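Putative dehydrogenase (Pseudomonas fluorescens, PDB 6UUG) acts as methanesulfinate monooxygenase MsuC, the oxygenating half of a two-component flavin-dependent system in bacterial sulfur assimilation, and belongs to the acyl-CoA dehydrogenase family. Local coordinates at residues T46-D51 with L376-R381; R93-A96 with S101-H104; T115-S120 with E323-G328; G157-S162 with K189-A194; A193-G198 with A221-V226. All coordinates share one frame; numbering follows the deposited sequence. Where two conformers were deposited one is given.

Interaction 1: T46-D51 with L376-R381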
# COMPACT_ATOMS: atom_id res chain seq x y z
N THR A 46 -32.65 0.53 -14.48
CA THR A 46 -32.35 1.73 -15.24
C THR A 46 -31.13 2.49 -14.72
O THR A 46 -30.85 3.58 -15.23
CB THR A 46 -33.56 2.68 -15.22
OG1 THR A 46 -33.83 3.08 -13.87
CG2 THR A 46 -34.80 1.98 -15.78
N ALA A 47 -30.42 1.96 -13.73
CA ALA A 47 -29.36 2.72 -13.07
C ALA A 47 -28.26 3.11 -14.05
O ALA A 47 -27.75 4.24 -14.00
CB ALA A 47 -28.79 1.91 -11.90
N VAL A 48 -27.86 2.20 -14.93
CA VAL A 48 -26.76 2.48 -15.85
C VAL A 48 -27.15 3.58 -16.83
O VAL A 48 -26.38 4.52 -17.07
CB VAL A 48 -26.32 1.20 -16.57
CG1 VAL A 48 -25.31 1.50 -17.66
CG2 VAL A 48 -25.74 0.21 -15.56
N GLU A 49 -28.36 3.50 -17.40
CA GLU A 49 -28.81 4.52 -18.34
C GLU A 49 -28.96 5.88 -17.66
O GLU A 49 -28.70 6.92 -18.27
CB GLU A 49 -30.14 4.09 -18.97
N ARG A 50 -29.39 5.89 -16.40
CA ARG A 50 -29.60 7.16 -15.71
C ARG A 50 -28.28 7.78 -15.24
O ARG A 50 -28.21 9.01 -15.08
CB ARG A 50 -30.56 6.98 -14.53
CG ARG A 50 -31.98 6.62 -14.96
CD ARG A 50 -32.95 6.57 -13.79
NE ARG A 50 -32.80 5.35 -13.00
CZ ARG A 50 -32.20 5.29 -11.81
NH1 ARG A 50 -31.70 6.39 -11.27
NH2 ARG A 50 -32.11 4.14 -11.17
N ASP A 51 -27.25 6.96 -14.99
CA ASP A 51 -25.93 7.52 -14.71
C ASP A 51 -25.42 8.33 -15.89
O ASP A 51 -24.80 9.38 -15.72
CB ASP A 51 -24.96 6.39 -14.35
CG ASP A 51 -23.53 6.87 -14.22
OD1 ASP A 51 -23.19 7.49 -13.19
OD2 ASP A 51 -22.74 6.63 -15.16
N LEU A 376 -19.26 0.16 -15.56
CA LEU A 376 -18.79 -0.44 -14.32
C LEU A 376 -17.92 0.51 -13.51
O LEU A 376 -17.79 0.33 -12.30
CB LEU A 376 -18.04 -1.74 -14.65
CG LEU A 376 -17.59 -2.67 -13.53
CD1 LEU A 376 -18.77 -3.11 -12.65
CD2 LEU A 376 -16.89 -3.87 -14.15
N ASP A 377 -17.37 1.55 -14.16
CA ASP A 377 -16.61 2.59 -13.47
C ASP A 377 -17.49 3.55 -12.68
O ASP A 377 -16.94 4.39 -11.96
CB ASP A 377 -15.79 3.40 -14.48
CG ASP A 377 -16.67 4.18 -15.46
OD1 ASP A 377 -17.66 3.59 -15.94
OD2 ASP A 377 -16.39 5.37 -15.75
N ARG A 378 -18.82 3.46 -12.80
CA ARG A 378 -19.67 4.42 -12.09
C ARG A 378 -19.50 4.32 -10.57
O ARG A 378 -19.55 5.34 -9.88
CB ARG A 378 -21.14 4.24 -12.50
CG ARG A 378 -21.86 3.01 -11.92
CD ARG A 378 -23.21 2.77 -12.61
NE ARG A 378 -23.93 1.64 -12.02
CZ ARG A 378 -23.62 0.36 -12.24
NH1 ARG A 378 -22.62 0.05 -13.06
NH2 ARG A 378 -24.31 -0.61 -11.66
N HIS A 379 -19.27 3.11 -10.05
CA HIS A 379 -19.03 2.98 -8.61
C HIS A 379 -17.79 3.76 -8.21
O HIS A 379 -17.83 4.55 -7.26
CB HIS A 379 -18.87 1.51 -8.22
CG HIS A 379 -19.98 0.63 -8.71
ND1 HIS A 379 -21.27 0.71 -8.21
CD2 HIS A 379 -19.99 -0.37 -9.63
CE1 HIS A 379 -22.02 -0.20 -8.82
NE2 HIS A 379 -21.27 -0.86 -9.68
N TRP A 380 -16.67 3.55 -8.91
CA TRP A 380 -15.46 4.31 -8.60
C TRP A 380 -15.72 5.82 -8.72
O TRP A 380 -15.34 6.59 -7.84
CB TRP A 380 -14.29 3.88 -9.50
CG TRP A 380 -12.96 4.53 -9.11
CD1 TRP A 380 -12.02 4.04 -8.24
CD2 TRP A 380 -12.45 5.79 -9.58
NE1 TRP A 380 -10.96 4.93 -8.14
CE2 TRP A 380 -11.21 6.01 -8.95
CE3 TRP A 380 -12.93 6.75 -10.48
CZ2 TRP A 380 -10.42 7.15 -9.20
CZ3 TRP A 380 -12.14 7.89 -10.74
CH2 TRP A 380 -10.91 8.08 -10.07
N ARG A 381 -16.36 6.25 -9.82
CA ARG A 381 -16.57 7.70 -10.01
C ARG A 381 -17.43 8.29 -8.90
O ARG A 381 -17.18 9.41 -8.43
CB ARG A 381 -17.24 7.98 -11.35
CG ARG A 381 -16.31 7.85 -12.53
CD ARG A 381 -17.02 8.34 -13.79
NE ARG A 381 -17.92 7.33 -14.35
CZ ARG A 381 -19.25 7.36 -14.28
NH1 ARG A 381 -19.89 8.34 -13.65
NH2 ARG A 381 -19.95 6.39 -14.86

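Interaction 2: R93-A96 with S101-H104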
# COMPACT_ATOMS: atom_id res chain seq x y z
N ARG A 93 -27.70 2.58 2.80
CA ARG A 93 -26.69 1.65 2.31
C ARG A 93 -27.25 0.73 1.22
O ARG A 93 -26.59 0.49 0.20
CB ARG A 93 -26.17 0.82 3.50
CG ARG A 93 -25.33 -0.41 3.18
CD ARG A 93 -25.02 -1.15 4.49
NE ARG A 93 -24.24 -2.38 4.36
CZ ARG A 93 -23.92 -3.16 5.39
NH1 ARG A 93 -24.31 -2.82 6.62
NH2 ARG A 93 -23.22 -4.28 5.21
N GLU A 94 -28.48 0.24 1.42
CA GLU A 94 -29.08 -0.66 0.44
C GLU A 94 -29.31 0.04 -0.90
O GLU A 94 -29.07 -0.54 -1.96
CB GLU A 94 -30.40 -1.21 0.98
CG GLU A 94 -31.00 -2.30 0.11
CD GLU A 94 -30.23 -3.61 0.19
OE1 GLU A 94 -29.56 -3.86 1.22
OE2 GLU A 94 -30.31 -4.40 -0.77
N PHE A 95 -29.78 1.29 -0.87
CA PHE A 95 -29.95 2.03 -2.12
C PHE A 95 -28.60 2.27 -2.79
O PHE A 95 -28.47 2.15 -4.01
CB PHE A 95 -30.64 3.37 -1.87
CG PHE A 95 -32.11 3.26 -1.58
CD1 PHE A 95 -32.88 2.26 -2.17
CD2 PHE A 95 -32.72 4.15 -0.72
CE1 PHE A 95 -34.24 2.16 -1.89
CE2 PHE A 95 -34.09 4.05 -0.44
CZ PHE A 95 -34.84 3.06 -1.03
N ALA A 96 -27.57 2.57 -1.99
CA ALA A 96 -26.26 2.90 -2.55
C ALA A 96 -25.62 1.74 -3.29
O ALA A 96 -24.74 1.97 -4.13
CB ALA A 96 -25.33 3.40 -1.44
N SER A 101 -26.83 8.05 -6.16
CA SER A 101 -27.51 9.34 -6.22
C SER A 101 -28.85 9.29 -5.50
O SER A 101 -29.20 10.22 -4.76
CB SER A 101 -27.73 9.76 -7.68
OG SER A 101 -26.51 10.15 -8.25
N ILE A 102 -29.61 8.23 -5.72
CA ILE A 102 -30.85 8.06 -4.97
C ILE A 102 -30.55 7.87 -3.49
O ILE A 102 -31.24 8.42 -2.62
CB ILE A 102 -31.65 6.88 -5.57
CG1 ILE A 102 -32.35 7.34 -6.84
CG2 ILE A 102 -32.66 6.33 -4.58
CD1 ILE A 102 -33.42 8.40 -6.59
N ALA A 103 -29.50 7.10 -3.17
CA ALA A 103 -29.14 6.93 -1.77
C ALA A 103 -28.83 8.27 -1.12
O ALA A 103 -29.21 8.52 0.03
CB ALA A 103 -27.95 5.98 -1.63
N HIS A 104 -28.14 9.15 -1.86
CA HIS A 104 -27.73 10.46 -1.34
C HIS A 104 -28.93 11.35 -1.04
O HIS A 104 -29.03 11.93 0.04
CB HIS A 104 -26.81 11.12 -2.36
CG HIS A 104 -26.10 12.34 -1.86
ND1 HIS A 104 -24.88 12.74 -2.38
CD2 HIS A 104 -26.42 13.27 -0.93
CE1 HIS A 104 -24.49 13.85 -1.79
NE2 HIS A 104 -25.41 14.20 -0.90

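Interaction 3: T115-S120 with E323-G328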
# COMPACT_ATOMS: atom_id res chain seq x y z
N THR A 115 -32.46 17.69 11.19
CA THR A 115 -32.05 19.08 11.43
C THR A 115 -33.15 19.87 12.15
O THR A 115 -32.88 20.56 13.13
CB THR A 115 -31.70 19.74 10.10
OG1 THR A 115 -30.63 19.02 9.47
CG2 THR A 115 -31.23 21.17 10.33
N VAL A 116 -34.39 19.80 11.65
CA VAL A 116 -35.46 20.51 12.35
C VAL A 116 -35.71 19.88 13.72
O VAL A 116 -35.98 20.58 14.71
CB VAL A 116 -36.75 20.59 11.50
CG1 VAL A 116 -36.51 21.37 10.22
CG2 VAL A 116 -37.33 19.23 11.19
N ARG A 117 -35.57 18.55 13.81
CA ARG A 117 -35.81 17.87 15.08
C ARG A 117 -34.82 18.33 16.14
O ARG A 117 -35.19 18.54 17.30
CB ARG A 117 -35.72 16.36 14.89
CG ARG A 117 -35.69 15.54 16.20
CD ARG A 117 -37.01 15.64 16.94
NE ARG A 117 -37.00 14.95 18.23
CZ ARG A 117 -36.55 15.47 19.37
NH1 ARG A 117 -36.05 16.71 19.41
NH2 ARG A 117 -36.60 14.76 20.49
N LEU A 118 -33.55 18.49 15.76
CA LEU A 118 -32.50 18.80 16.73
C LEU A 118 -32.34 20.29 17.00
O LEU A 118 -31.88 20.66 18.10
CB LEU A 118 -31.17 18.22 16.24
CG LEU A 118 -31.05 16.70 16.22
CD1 LEU A 118 -29.76 16.29 15.52
CD2 LEU A 118 -31.08 16.14 17.64
N PHE A 119 -32.70 21.15 16.04
CA PHE A 119 -32.38 22.58 16.12
C PHE A 119 -33.56 23.47 16.49
O PHE A 119 -33.34 24.65 16.78
CB PHE A 119 -31.81 23.09 14.78
CG PHE A 119 -30.45 22.57 14.41
CD1 PHE A 119 -29.71 21.78 15.27
CD2 PHE A 119 -29.91 22.89 13.17
CE1 PHE A 119 -28.45 21.30 14.91
CE2 PHE A 119 -28.65 22.43 12.79
CZ PHE A 119 -27.92 21.63 13.66
N SER A 120 -34.79 22.97 16.49
CA SER A 120 -35.96 23.83 16.66
C SER A 120 -36.86 23.30 17.77
O SER A 120 -36.61 22.25 18.37
CB SER A 120 -36.74 23.98 15.35
OG SER A 120 -37.43 22.79 15.00
N GLU A 323 -27.76 4.53 20.41
CA GLU A 323 -27.68 4.69 21.86
C GLU A 323 -27.57 6.16 22.25
O GLU A 323 -28.22 6.59 23.22
CB GLU A 323 -26.50 3.87 22.41
CG GLU A 323 -26.69 2.36 22.25
CD GLU A 323 -25.43 1.51 22.48
OE1 GLU A 323 -24.35 2.07 22.81
OE2 GLU A 323 -25.53 0.28 22.33
N ALA A 324 -26.81 6.95 21.50
CA ALA A 324 -26.69 8.38 21.79
C ALA A 324 -28.02 9.10 21.57
O ALA A 324 -28.43 9.93 22.39
CB ALA A 324 -25.59 9.02 20.93
N TRP A 325 -28.67 8.83 20.43
CA TRP A 325 -29.95 9.47 20.12
C TRP A 325 -30.97 9.21 21.22
O TRP A 325 -31.74 10.11 21.59
CB TRP A 325 -30.47 8.94 18.78
CG TRP A 325 -31.74 9.59 18.33
CD1 TRP A 325 -33.03 9.15 18.59
CD2 TRP A 325 -31.87 10.78 17.56
NE1 TRP A 325 -33.93 10.01 18.01
CE2 TRP A 325 -33.25 11.03 17.39
CE3 TRP A 325 -30.95 11.69 17.01
CZ2 TRP A 325 -33.73 12.12 16.67
CZ3 TRP A 325 -31.43 12.77 16.29
CH2 TRP A 325 -32.81 12.98 16.13
N ALA A 326 -30.97 7.99 21.76
CA ALA A 326 -31.96 7.63 22.78
C ALA A 326 -31.79 8.42 24.07
O ALA A 326 -32.73 8.49 24.87
CB ALA A 326 -31.87 6.13 23.08
N LYS A 327 -30.61 9.01 24.30
CA LYS A 327 -30.42 9.82 25.51
C LYS A 327 -31.01 11.21 25.38
O LYS A 327 -31.25 11.87 26.40
CB LYS A 327 -28.93 9.90 25.85
CG LYS A 327 -28.34 8.51 26.08
CD LYS A 327 -27.21 8.50 27.06
CE LYS A 327 -26.74 7.07 27.29
NZ LYS A 327 -26.56 6.35 25.99
N GLY A 328 -31.28 11.66 24.15
CA GLY A 328 -31.88 12.95 23.93
C GLY A 328 -31.05 14.07 24.51
O GLY A 328 -29.81 14.02 24.53

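Interaction 4: G157-S162 with K189-A194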
# COMPACT_ATOMS: atom_id res chain seq x y z
N GLY A 157 -40.81 42.94 10.80
CA GLY A 157 -41.89 41.97 10.73
C GLY A 157 -41.43 40.60 10.27
O GLY A 157 -41.90 39.58 10.76
N TRP A 158 -40.50 40.57 9.32
CA TRP A 158 -39.96 39.31 8.83
C TRP A 158 -38.51 39.52 8.41
O TRP A 158 -38.00 40.64 8.41
CB TRP A 158 -40.80 38.78 7.67
CG TRP A 158 -40.75 39.65 6.45
CD1 TRP A 158 -39.82 39.61 5.45
CD2 TRP A 158 -41.68 40.68 6.09
NE1 TRP A 158 -40.11 40.56 4.50
CE2 TRP A 158 -41.25 41.22 4.87
CE3 TRP A 158 -42.84 41.19 6.69
CZ2 TRP A 158 -41.94 42.26 4.23
CZ3 TRP A 158 -43.52 42.21 6.05
CH2 TRP A 158 -43.07 42.73 4.84
N ARG A 159 -37.86 38.43 8.04
CA ARG A 159 -36.51 38.47 7.50
C ARG A 159 -36.53 38.02 6.04
O ARG A 159 -37.50 37.44 5.55
CB ARG A 159 -35.56 37.60 8.33
CG ARG A 159 -35.57 37.97 9.80
CD ARG A 159 -34.82 36.93 10.61
NE ARG A 159 -35.17 37.01 12.02
CZ ARG A 159 -34.29 37.18 13.00
NH1 ARG A 159 -34.70 37.23 14.26
NH2 ARG A 159 -32.99 37.29 12.71
N GLU A 160 -35.43 38.29 5.33
CA GLU A 160 -35.33 37.93 3.93
C GLU A 160 -33.94 37.39 3.63
O GLU A 160 -32.94 38.01 4.01
CB GLU A 160 -35.64 39.13 3.02
CG GLU A 160 -37.12 39.45 2.92
CD GLU A 160 -37.42 40.66 2.05
OE1 GLU A 160 -36.50 41.16 1.37
OE2 GLU A 160 -38.58 41.11 2.06
N PHE A 161 -33.89 36.24 2.96
CA PHE A 161 -32.63 35.68 2.47
C PHE A 161 -32.41 36.16 1.04
O PHE A 161 -33.33 36.09 0.22
CB PHE A 161 -32.63 34.15 2.50
CG PHE A 161 -32.61 33.53 3.88
CD1 PHE A 161 -32.77 34.30 5.03
CD2 PHE A 161 -32.44 32.16 4.03
CE1 PHE A 161 -32.76 33.71 6.28
CE2 PHE A 161 -32.43 31.57 5.28
CZ PHE A 161 -32.59 32.35 6.41
N SER A 162 -31.20 36.63 0.75
CA SER A 162 -30.83 37.08 -0.58
C SER A 162 -29.40 36.67 -0.88
O SER A 162 -28.52 36.81 -0.03
CB SER A 162 -30.96 38.61 -0.73
OG SER A 162 -32.31 39.02 -0.61
N LYS A 189 -23.10 35.52 11.84
CA LYS A 189 -23.59 34.29 12.45
C LYS A 189 -24.49 33.54 11.48
O LYS A 189 -25.34 34.15 10.82
CB LYS A 189 -24.36 34.58 13.74
N LEU A 190 -24.30 32.23 11.39
CA LEU A 190 -25.11 31.42 10.49
C LEU A 190 -26.52 31.25 11.04
O LEU A 190 -26.72 31.00 12.24
CB LEU A 190 -24.47 30.04 10.28
CG LEU A 190 -25.07 29.17 9.18
CD1 LEU A 190 -24.92 29.83 7.82
CD2 LEU A 190 -24.43 27.78 9.18
N LEU A 191 -27.51 31.38 10.16
CA LEU A 191 -28.92 31.23 10.51
C LEU A 191 -29.54 30.18 9.59
O LEU A 191 -29.35 30.24 8.38
CB LEU A 191 -29.66 32.57 10.37
CG LEU A 191 -31.16 32.57 10.59
CD1 LEU A 191 -31.47 32.28 12.05
CD2 LEU A 191 -31.76 33.90 10.16
N ILE A 192 -30.27 29.23 10.18
CA ILE A 192 -30.86 28.11 9.44
C ILE A 192 -32.38 28.24 9.48
O ILE A 192 -32.95 28.55 10.53
CB ILE A 192 -30.43 26.76 10.03
CG1 ILE A 192 -28.95 26.75 10.42
CG2 ILE A 192 -30.76 25.64 9.05
CD1 ILE A 192 -28.02 26.89 9.27
N ALA A 193 -33.03 27.99 8.35
CA ALA A 193 -34.49 28.03 8.27
C ALA A 193 -35.00 26.85 7.45
O ALA A 193 -34.30 26.35 6.57
CB ALA A 193 -34.97 29.35 7.64
N ALA A 194 -36.23 26.43 7.73
CA ALA A 194 -36.94 25.44 6.93
C ALA A 194 -38.06 26.14 6.18
O ALA A 194 -38.96 26.71 6.81
CB ALA A 194 -37.50 24.32 7.80

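Interaction 5: A193-G198 with A221-V226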
# COMPACT_ATOMS: atom_id res chain seq x y z
N ALA A 193 -33.03 27.99 8.35
CA ALA A 193 -34.49 28.03 8.27
C ALA A 193 -35.00 26.85 7.45
O ALA A 193 -34.30 26.35 6.57
CB ALA A 193 -34.97 29.35 7.64
N ALA A 194 -36.23 26.43 7.73
CA ALA A 194 -36.94 25.44 6.93
C ALA A 194 -38.06 26.14 6.18
O ALA A 194 -38.96 26.71 6.81
CB ALA A 194 -37.50 24.32 7.80
N ILE A 195 -38.02 26.11 4.85
CA ILE A 195 -38.98 26.88 4.07
C ILE A 195 -39.42 26.07 2.86
O ILE A 195 -38.70 25.17 2.39
CB ILE A 195 -38.39 28.24 3.61
CG1 ILE A 195 -37.13 28.05 2.77
CG2 ILE A 195 -38.10 29.14 4.81
CD1 ILE A 195 -36.51 29.36 2.33
N PRO A 196 -40.62 26.35 2.34
CA PRO A 196 -41.11 25.62 1.17
C PRO A 196 -40.21 25.85 -0.03
O PRO A 196 -39.73 26.97 -0.27
CB PRO A 196 -42.51 26.20 0.93
CG PRO A 196 -42.90 26.79 2.23
CD PRO A 196 -41.64 27.29 2.86
N SER A 197 -39.97 24.78 -0.80
CA SER A 197 -39.02 24.87 -1.90
C SER A 197 -39.55 25.72 -3.05
O SER A 197 -38.75 26.22 -3.84
CB SER A 197 -38.66 23.48 -2.41
OG SER A 197 -38.44 22.60 -1.32
N GLY A 198 -40.86 25.88 -3.16
CA GLY A 198 -41.42 26.72 -4.20
C GLY A 198 -41.73 28.14 -3.79
O GLY A 198 -42.41 28.85 -4.54
N ALA A 221 -28.63 27.66 -6.60
CA ALA A 221 -29.89 28.34 -6.33
C ALA A 221 -29.62 29.83 -6.16
O ALA A 221 -28.56 30.24 -5.68
CB ALA A 221 -30.60 27.79 -5.09
N THR A 222 -30.61 30.64 -6.56
CA THR A 222 -30.60 32.08 -6.35
C THR A 222 -31.77 32.45 -5.45
O THR A 222 -32.91 32.06 -5.73
CB THR A 222 -30.68 32.84 -7.68
OG1 THR A 222 -29.47 32.65 -8.42
CG2 THR A 222 -30.89 34.33 -7.43
N PHE A 223 -31.48 33.18 -4.37
CA PHE A 223 -32.47 33.69 -3.43
C PHE A 223 -32.66 35.19 -3.68
O PHE A 223 -31.71 35.96 -3.53
CB PHE A 223 -32.03 33.45 -1.98
CG PHE A 223 -32.19 32.03 -1.52
CD1 PHE A 223 -31.30 31.05 -1.92
CD2 PHE A 223 -33.22 31.69 -0.66
CE1 PHE A 223 -31.46 29.74 -1.49
CE2 PHE A 223 -33.38 30.39 -0.23
CZ PHE A 223 -32.50 29.41 -0.64
N GLU A 224 -33.88 35.58 -4.03
CA GLU A 224 -34.21 36.98 -4.32
C GLU A 224 -35.26 37.45 -3.31
O GLU A 224 -36.45 37.20 -3.49
CB GLU A 224 -34.72 37.13 -5.75
CG GLU A 224 -34.81 38.58 -6.21
CD GLU A 224 -33.44 39.18 -6.46
OE1 GLU A 224 -32.74 38.71 -7.38
OE2 GLU A 224 -33.06 40.12 -5.72
N ARG A 225 -34.80 38.12 -2.25
CA ARG A 225 -35.67 38.64 -1.19
C ARG A 225 -36.67 37.59 -0.71
O ARG A 225 -37.87 37.82 -0.61
CB ARG A 225 -36.40 39.91 -1.65
CG ARG A 225 -35.47 41.10 -1.88
CD ARG A 225 -36.24 42.41 -2.06
NE ARG A 225 -36.98 42.79 -0.86
CZ ARG A 225 -38.31 42.87 -0.79
NH1 ARG A 225 -39.04 42.62 -1.87
NH2 ARG A 225 -38.90 43.22 0.35
N VAL A 226 -36.15 36.40 -0.40
CA VAL A 226 -37.00 35.29 0.00
C VAL A 226 -37.43 35.49 1.45
O VAL A 226 -36.58 35.54 2.35
CB VAL A 226 -36.29 33.94 -0.17
CG1 VAL A 226 -37.18 32.81 0.35
CG2 VAL A 226 -35.91 33.73 -1.62

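Interaction 1: T46-D51 with L376-R381
A buried salt-bridge network of Asp-51, Asp-377 and Arg-381 ties helix 32-53, in the N-terminal helical part of the acyl-CoA dehydrogenase fold, to helix 378-386 in the C-terminal part. Asp-51 and Arg-381 reach for each other from opposite directions. NH2 of Arg-381 gives a strong bond to OD2 of Asp-51 (2.8 Å, 165°), meeting the oxygen on its syn side and keeping it near the guanidinium plane. The second arm is weak, with NH1 of Arg-381 at 3.4 Å from OD1 of Asp-51. This unevenness goes with planes turned 34° apart, so the pair is not a flat two-pronged fork. On a third site NE of Arg-381 holds OD2 of Asp-377 at 2.9 Å, from above that carboxylate's plane. Asp-51 is also paired with Arg-375, and NH1 of Arg-381 bonds to the backbone oxygen of Ile-211, so the buried charges have several partners and their ionised forms are probably favoured.

Arg-378 packs beside this network. Its extended chain runs past Asp-51, whose OD1 lies 3.9 Å from CB of Arg-378, and its NH1 and NH2 are held by the backbone oxygen of Arg-375 and by Glu-270. Val-48 crosses it at about a right angle, setting its CG2 methyl over the centre of one guanidinium face, 3.9 Å from CZ of Arg-378.

Interaction 2: R93-A96 with S101-H104
The Phe-95 ring meets Ile-102 obliquely, the CG2 methyl of Ile-102 standing 4.3 Å from CG of Phe-95, near the root of the ring. Phe-106, one turn further along the second helix, makes a T-shaped stack with the same ring. Ala-36 and Leu-39 of helix 32-53 and Leu-64 of helix 58-67 pack against it as well, so the phenyl group sits in an apolar nest between helices. The contact belongs to two consecutive helices joined by a short turn in the N-terminal helical part of the acyl-CoA dehydrogenase fold, where helix 85-96 ends and helix 100-119 starts after a very short connection.

Close to the connection the two backbones come together on small side chains. The CA atoms of Phe-95 and Ala-103 are only 5.0 Å apart, a spacing that bulkier groups between the helices would hardly permit. Ala-103 points its methyl toward the last turn of the first helix. There CB of Ala-103 faces CB of Phe-95 at 3.8 Å and CB of Ala-96 at 3.7 Å. No hydrogen bond crosses this interface.

Phe-95 directs its CB toward the second helix, yet CG lies anti to the carbonyl carbon (chi1 -74°), and this carries the ring off to the neighbouring helices while CB stays to touch Ala-103. The closest approach of all is to the backbone itself: CB of Ala-103 lies 3.4 Å from N of Ala-96.

Interaction 3: T115-S120 with E323-G328
Leu-118 meets the indole of Trp-325 with the whole isopropyl end of its side chain, CG, CD1 and CD2. Its CB starts off alongside the other helix, and with CG anti to the carbonyl carbon (chi1 -68°) the branch swings over to the six-membered ring. CG of Leu-118 comes to 3.9 Å from CZ3 of Trp-325, and CD1 of Leu-118 reaches the same CZ3 at 4.0 Å. CD2 of Leu-118 presses closest, 3.6 Å from CZ3 of Trp-325, and also touches the adjoining CH2. With an alanine here CG and both methyls would be gone, which would probably open a gap beside CZ3 and let the indole shift.

Arg-117 adds its aliphatic stem to the neighbouring corner of the same ring, at CH2 and CZ2, with CG of Arg-117 at 3.9 Å from CH2 of Trp-325. Both residues approach the indole obliquely. Trp-85 makes a T-shaped stack with Trp-325, and Phe-244 meets it at an angle.

Just beyond, helix 100-119 ends with Ser-120 doubling back: OG of Ser-120 bonds to O of Val-116 at 2.7 Å, while N of Ser-120 reaches that oxygen from the opposite face of its carbonyl plane. The C-terminal turns of helix 100-119 and helix 294-327 lie side by side, bridged by the indole of Trp-325, where the N- and C-terminal helical parts of the acyl-CoA dehydrogenase fold meet.

Interaction 4: G157-S162 with K189-A194
Phe-161 and Leu-191 cross at about a right angle, and the leucine comes to the rim of the phenyl ring. CD2 of Leu-191 lies near the ring plane, 4.0 Å from CE1 of Phe-161. Ala-193, two residues further along its strand, approaches the ring's tip obliquely, with CB of Ala-193 at 4.0 Å from CZ of Phe-161. The ring is carried there by a CG anti to the carbonyl carbon (chi1 -69°), which extends the phenyl group from strand 159-162 toward the other strand.

The two strands lie in different sheets. Their axes pass 10.4 Å apart at an angle of 102°, a spacing and crossing that describe the orthogonal packing of two beta sheets in the beta domain of the acyl-CoA dehydrogenase fold. Val-228 and Phe-223 of strand 221-228, Val-152 and Ala-181 also touch Phe-161, placing it within the apolar layer between the sheets. A serine in place of Phe-161 would probably leave Leu-191 and Ala-193 without their aromatic partner and open a gap between the sheets.

Arg-159 borders this layer with its aliphatic part, CD of Arg-159 being 4.3 Å from CD2 of Leu-191, while its NE pairs with Glu-230. On the other side of the strand, NE1 of Trp-158 gives OE2 of Glu-160 a virtually straight bond (2.9 Å, 179°), in the indole plane and on the anti side of the carboxylate.

Interaction 5: A193-G198 with A221-V226
Ile-195 reaches Phe-223 and Val-226 through a single methyl, CD1, and this is the packed part of the contact. CD1 of Ile-195 stands 4.0 Å from CG1 of Val-226 and 4.2 Å from CE2 of Phe-223. The methyl lies at the edge of the phenyl ring, near its plane. Its position follows from two torsions: CG1 of Ile-195 sits between the backbone N and the carbonyl carbon (chi1 59°), and the chain then runs fully extended (chi2 -179°), projecting CD1 as far as it can go. Ile-202 of strand 202-204 touches all three residues and closes the cluster, while Phe-161 and Ala-179 adjoin Phe-223.

The loose side begins directly after Phe-223. At Glu-224 and Arg-225 the strand turns a corner, Arg-225 taking left-handed backbone angles, and both side chains are exposed to solvent. The corner is nevertheless tied down: the guanidinium of Arg-225 forms a salt bridge with Glu-160, and its backbone N bonds to OG of Ser-162. Val-226 then returns to the buried side with its CB directed at Ile-195. On the other segment the chain leaves its strand after Pro-196 and comes out to an exposed Gly-198.

The two segments belong to different sheets of the beta domain and bury only 71 Å² between them. With no hydrogen bond or charge crossing, this point of contact rests on van der Waals and hydrophobic packing, and the polar bonds of Arg-225 are made to strand 159-162 and not across this contact.

Interaction 1 closes the longest loop of the five, and the other four are nested inside it. Interaction 2 lies close by, centres about 12 Å apart, and then comes interaction 3, which shares helix 100-119 with it. Interactions 4 and 5 fall within the loop closed by interaction 3, share Ala-193 and Ala-194 on strand 189-196, and reach neighbouring strands, 159-162 and 221-228, of the same sheet. Their centres are about 10 Å apart. Val-116 touches Ala-194, so the helical part meets the beta domain there, whereas the centres of interactions 1 and 4 lie about 38 Å apart across the chain's centre. Helical ends of the chain thus enclose the beta domain in sequence.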